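Putative acetyltransferase (Nocardia farcinica, PDB 3D9W) probably transfers an acetyl group from acetyl-coenzyme A to the amino nitrogen of arylamines. Local coordinates at residues Ala36-Arg39 against Glu40-Arg44; Glu155-Gly159 against Asp160-Arg164. All coordinates share one frame; numbering follows the deposited sequence.

Contact 1 (Ala36-Arg39 against Glu40-Arg44); sequences ATLR and ELVYR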
# COMPACT_ATOMS: atom_id res chain seq x y z
N ALA A 36 6.14 -15.13 12.88
CA ALA A 36 6.16 -16.01 11.71
C ALA A 36 4.94 -15.75 10.84
O ALA A 36 5.03 -15.70 9.61
CB ALA A 36 6.20 -17.46 12.14
N THR A 37 3.79 -15.58 11.49
CA THR A 37 2.55 -15.30 10.79
C THR A 37 2.60 -13.91 10.15
O THR A 37 2.25 -13.74 8.98
CB THR A 37 1.35 -15.38 11.76
OG1 THR A 37 1.02 -16.76 11.96
CG2 THR A 37 0.15 -14.62 11.21
N LEU A 38 3.03 -12.91 10.93
CA LEU A 38 3.11 -11.55 10.42
C LEU A 38 3.99 -11.47 9.19
O LEU A 38 3.67 -10.78 8.24
CB LEU A 38 3.64 -10.59 11.49
CG LEU A 38 3.58 -9.10 11.15
CD1 LEU A 38 2.15 -8.66 10.96
CD2 LEU A 38 4.23 -8.33 12.26
N ARG A 39 5.11 -12.18 9.22
CA ARG A 39 6.02 -12.17 8.08
C ARG A 39 5.38 -12.79 6.85
O ARG A 39 5.79 -12.49 5.73
CB ARG A 39 7.32 -12.89 8.42
CG ARG A 39 8.32 -12.06 9.20
CD ARG A 39 9.55 -12.89 9.56
NE ARG A 39 10.12 -13.59 8.40
CZ ARG A 39 11.08 -13.10 7.62
NH1 ARG A 39 11.60 -11.89 7.86
NH2 ARG A 39 11.53 -13.82 6.59
N GLU A 40 4.37 -13.64 7.04
CA GLU A 40 3.71 -14.26 5.90
C GLU A 40 2.50 -13.45 5.46
O GLU A 40 2.19 -13.37 4.27
CB GLU A 40 3.25 -15.68 6.20
CG GLU A 40 3.01 -16.49 4.94
CD GLU A 40 2.17 -17.72 5.19
OE1 GLU A 40 2.40 -18.39 6.23
OE2 GLU A 40 1.28 -18.02 4.35
N LEU A 41 1.80 -12.86 6.42
CA LEU A 41 0.64 -12.05 6.11
C LEU A 41 1.08 -10.93 5.18
O LEU A 41 0.49 -10.72 4.12
CB LEU A 41 0.05 -11.48 7.39
CG LEU A 41 -0.59 -12.49 8.35
CD1 LEU A 41 -1.15 -11.77 9.59
CD2 LEU A 41 -1.70 -13.23 7.64
N VAL A 42 2.14 -10.23 5.56
CA VAL A 42 2.67 -9.13 4.77
C VAL A 42 3.09 -9.55 3.36
O VAL A 42 2.81 -8.87 2.37
CB VAL A 42 3.87 -8.49 5.46
CG1 VAL A 42 4.42 -7.36 4.61
CG2 VAL A 42 3.45 -7.99 6.82
N TYR A 43 3.77 -10.68 3.28
CA TYR A 43 4.24 -11.20 2.01
C TYR A 43 3.09 -11.58 1.07
O TYR A 43 3.05 -11.15 -0.09
CB TYR A 43 5.14 -12.40 2.29
CG TYR A 43 5.74 -13.06 1.07
CD1 TYR A 43 4.97 -13.87 0.24
CD2 TYR A 43 7.09 -12.90 0.77
CE1 TYR A 43 5.52 -14.53 -0.85
CE2 TYR A 43 7.66 -13.55 -0.31
CZ TYR A 43 6.87 -14.37 -1.12
OH TYR A 43 7.44 -15.04 -2.18
N ARG A 44 2.15 -12.38 1.57
CA ARG A 44 1.01 -12.82 0.77
C ARG A 44 0.21 -11.65 0.21
O ARG A 44 -0.11 -11.62 -0.98
CB ARG A 44 0.08 -13.70 1.61
CG ARG A 44 0.71 -14.96 2.16
CD ARG A 44 1.27 -15.82 1.05
NE ARG A 44 1.68 -17.13 1.54
CZ ARG A 44 2.29 -18.04 0.79
NH1 ARG A 44 2.55 -17.78 -0.49
NH2 ARG A 44 2.64 -19.21 1.31
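Thr37 O takes two backbone N-H groups of the next turn. Leu41 N reaches it at 2.7 Å, nearly in line with the carbonyl bond. Glu40 N also binds it, at 2.9 Å, from above the carbonyl plane. One residue on, Val42 N donates to Leu38 O at 3.1 Å. The bond from Glu40 N to Ala36 O is weak.

The main side-chain meeting is between Thr37 and Leu41. The methyl CG2 of Thr37 lies 3.5 Å from CD1 of Leu41, and the two side chains cross obliquely. Thr37 CG2 stands anti to the backbone N, which turns the methyl to the leucine and sets OG1 beside that N. The hydroxyl OG1 is hydrogen-bonded to Ala32 O. Leu38 meets Val42 more loosely, CD1 to CG2 at 4.4 Å.

Glu40 extends along the helix to Arg44. Arg44 NE donates to Glu40 OE2 at 3.0 Å in a nearly straight hydrogen bond that is part of a salt bridge. The carboxylate oxygen lies in the guanidinium plane and is met on its anti side, somewhat out of the carboxylate plane. It also accepts from Ala28 N.

Leu38, Leu41 and Val42 pack on helix 82-95, and Leu38 and Val42 also on strand 132-135. This is an amphipathic alpha-helix with mainly i to i+4 bonds, in the N-terminal helical part of the N-acetyltransferase fold.

Contact 2 (Glu155-Gly159 against Asp160-Arg164); sequences EFTLG and DWRFR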
# COMPACT_ATOMS: atom_id res chain seq x y z
N GLU A 155 22.26 -0.73 4.79
CA GLU A 155 21.47 -1.48 3.83
C GLU A 155 21.10 -2.88 4.32
O GLU A 155 21.98 -3.70 4.57
CB GLU A 155 22.23 -1.62 2.50
CG GLU A 155 21.48 -2.42 1.43
CD GLU A 155 22.34 -2.74 0.20
OE1 GLU A 155 22.96 -1.80 -0.35
OE2 GLU A 155 22.37 -3.93 -0.22
N PHE A 156 19.81 -3.14 4.47
CA PHE A 156 19.33 -4.47 4.86
C PHE A 156 18.38 -4.94 3.77
O PHE A 156 18.02 -4.16 2.89
CB PHE A 156 18.64 -4.46 6.23
CG PHE A 156 17.47 -3.52 6.34
CD1 PHE A 156 17.67 -2.18 6.67
CD2 PHE A 156 16.18 -3.99 6.16
CE1 PHE A 156 16.58 -1.33 6.84
CE2 PHE A 156 15.09 -3.14 6.33
CZ PHE A 156 15.29 -1.81 6.66
N THR A 157 17.99 -6.20 3.80
CA THR A 157 17.10 -6.70 2.75
C THR A 157 15.83 -7.38 3.21
O THR A 157 15.86 -8.28 4.05
CB THR A 157 17.84 -7.69 1.83
OG1 THR A 157 18.39 -8.75 2.62
CG2 THR A 157 18.95 -7.00 1.09
N LEU A 158 14.70 -6.95 2.65
CA LEU A 158 13.39 -7.53 2.93
C LEU A 158 13.13 -8.26 1.62
O LEU A 158 12.77 -7.64 0.62
CB LEU A 158 12.35 -6.43 3.17
CG LEU A 158 12.62 -5.62 4.45
CD1 LEU A 158 11.61 -4.50 4.55
CD2 LEU A 158 12.55 -6.53 5.68
N GLY A 159 13.34 -9.57 1.63
CA GLY A 159 13.21 -10.31 0.41
C GLY A 159 14.50 -9.95 -0.31
O GLY A 159 15.57 -9.96 0.31
N ASP A 160 14.43 -9.60 -1.59
CA ASP A 160 15.62 -9.21 -2.34
C ASP A 160 15.69 -7.72 -2.60
O ASP A 160 16.51 -7.26 -3.39
CB ASP A 160 15.69 -9.93 -3.68
CG ASP A 160 16.03 -11.38 -3.53
OD1 ASP A 160 16.91 -11.70 -2.71
OD2 ASP A 160 15.40 -12.19 -4.23
N TRP A 161 14.82 -6.98 -1.92
CA TRP A 161 14.77 -5.54 -2.09
C TRP A 161 15.58 -4.91 -0.96
O TRP A 161 15.46 -5.33 0.18
CB TRP A 161 13.32 -5.08 -2.07
CG TRP A 161 12.48 -5.85 -3.05
CD1 TRP A 161 11.98 -7.12 -2.89
CD2 TRP A 161 12.15 -5.46 -4.39
NE1 TRP A 161 11.36 -7.53 -4.05
CE2 TRP A 161 11.45 -6.53 -4.98
CE3 TRP A 161 12.37 -4.30 -5.14
CZ2 TRP A 161 10.98 -6.49 -6.30
CZ3 TRP A 161 11.91 -4.26 -6.45
CH2 TRP A 161 11.22 -5.34 -7.01
N ARG A 162 16.42 -3.93 -1.30
CA ARG A 162 17.29 -3.28 -0.34
C ARG A 162 16.71 -2.00 0.26
O ARG A 162 16.17 -1.16 -0.46
CB ARG A 162 18.63 -2.98 -1.01
CG ARG A 162 19.24 -4.20 -1.69
CD ARG A 162 20.02 -3.82 -2.96
NE ARG A 162 21.11 -2.89 -2.69
CZ ARG A 162 21.82 -2.26 -3.63
NH1 ARG A 162 21.53 -2.48 -4.91
NH2 ARG A 162 22.80 -1.43 -3.31
N PHE A 163 16.85 -1.85 1.58
CA PHE A 163 16.34 -0.70 2.32
C PHE A 163 17.31 -0.19 3.38
O PHE A 163 18.39 -0.75 3.61
CB PHE A 163 15.03 -1.05 3.03
CG PHE A 163 13.93 -1.49 2.11
CD1 PHE A 163 13.12 -0.57 1.48
CD2 PHE A 163 13.70 -2.85 1.89
CE1 PHE A 163 12.09 -0.99 0.63
CE2 PHE A 163 12.68 -3.27 1.05
CZ PHE A 163 11.88 -2.34 0.41
N ARG A 164 16.87 0.89 4.05
CA ARG A 164 17.59 1.57 5.12
C ARG A 164 16.56 2.33 5.94
O ARG A 164 15.84 3.16 5.41
CB ARG A 164 18.59 2.60 4.57
CG ARG A 164 19.87 2.05 4.01
CD ARG A 164 20.68 3.17 3.35
NE ARG A 164 21.86 2.65 2.65
CZ ARG A 164 22.63 3.36 1.83
NH1 ARG A 164 22.36 4.64 1.59
NH2 ARG A 164 23.69 2.78 1.25
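Glu155 and Arg162 form a salt bridge across the two strands. Arg162 NE lies 3.0 Å from Glu155 OE2, and Arg162 NH2 donates to Glu155 OE1, also at 3.0 Å. The carboxylate and guanidinium planes are turned 50° apart. NH2 meets OE1 from above the carboxylate plane, while OE1 stays close to the guanidinium plane. The glutamate chain is extended, and the arginine bends at chi2 and chi3 to bring its polar end to it. The guanidinium also has a cation-pi contact with Phe182.

Phe163 carries much of the apolar contact. Its CB sits over one face of the Phe156 ring, offset toward the rim, in a CH-pi contact 4.1 Å from the ring centroid. Phe156 CG lies between its own backbone N and carbonyl carbon (chi1 57°), and the ring lies against Phe163 and the backbone of Arg164. Toward the turn, Leu158 CD1 meets Phe163 CD2 at 3.8 Å, the two side chains crossing at about a right angle. Leu158, Phe156, Phe163 and Trp161 share one face of the sheet. Pro143 touches Leu158 and Phe163 there, and Trp161 NE1 is hydrogen-bonded to Ser229 O.

The backbones are tied by two bonds between Phe156 and Phe163, N to O at 2.9 Å each way. Near the turn, Leu158 N binds Trp161 O at 3.1 Å, and the return bond from Trp161 N is weak. Gly159 takes the second position of the turn with positive phi. This is a beta hairpin with a two-residue loop, closed by a type II' turn from Leu158 to Trp161, at the edge of the antiparallel eight-stranded sheet.

How the contacts relate
Contacts 1 and 2 are separate local elements of one chain. Their centres lie about 16 Å apart, and their nearest atoms about 6 Å apart, so they do not touch. In sequence, 36-44 is complete well before 155-164 begins. Contact 2 is the end of a hairpin, turn and paired strands, and belongs to the eight-stranded sheet; strand 155-158 is outermost at one end of its order. Contact 1 packs against that sheet through Leu38 and Val42 on strand 132-135, near the other end. Contact 1 also packs on helix 82-95, whose start probably carries the catalytic cysteine of the Cys-His-Asp triad, as in other arylamine N-acetyltransferases.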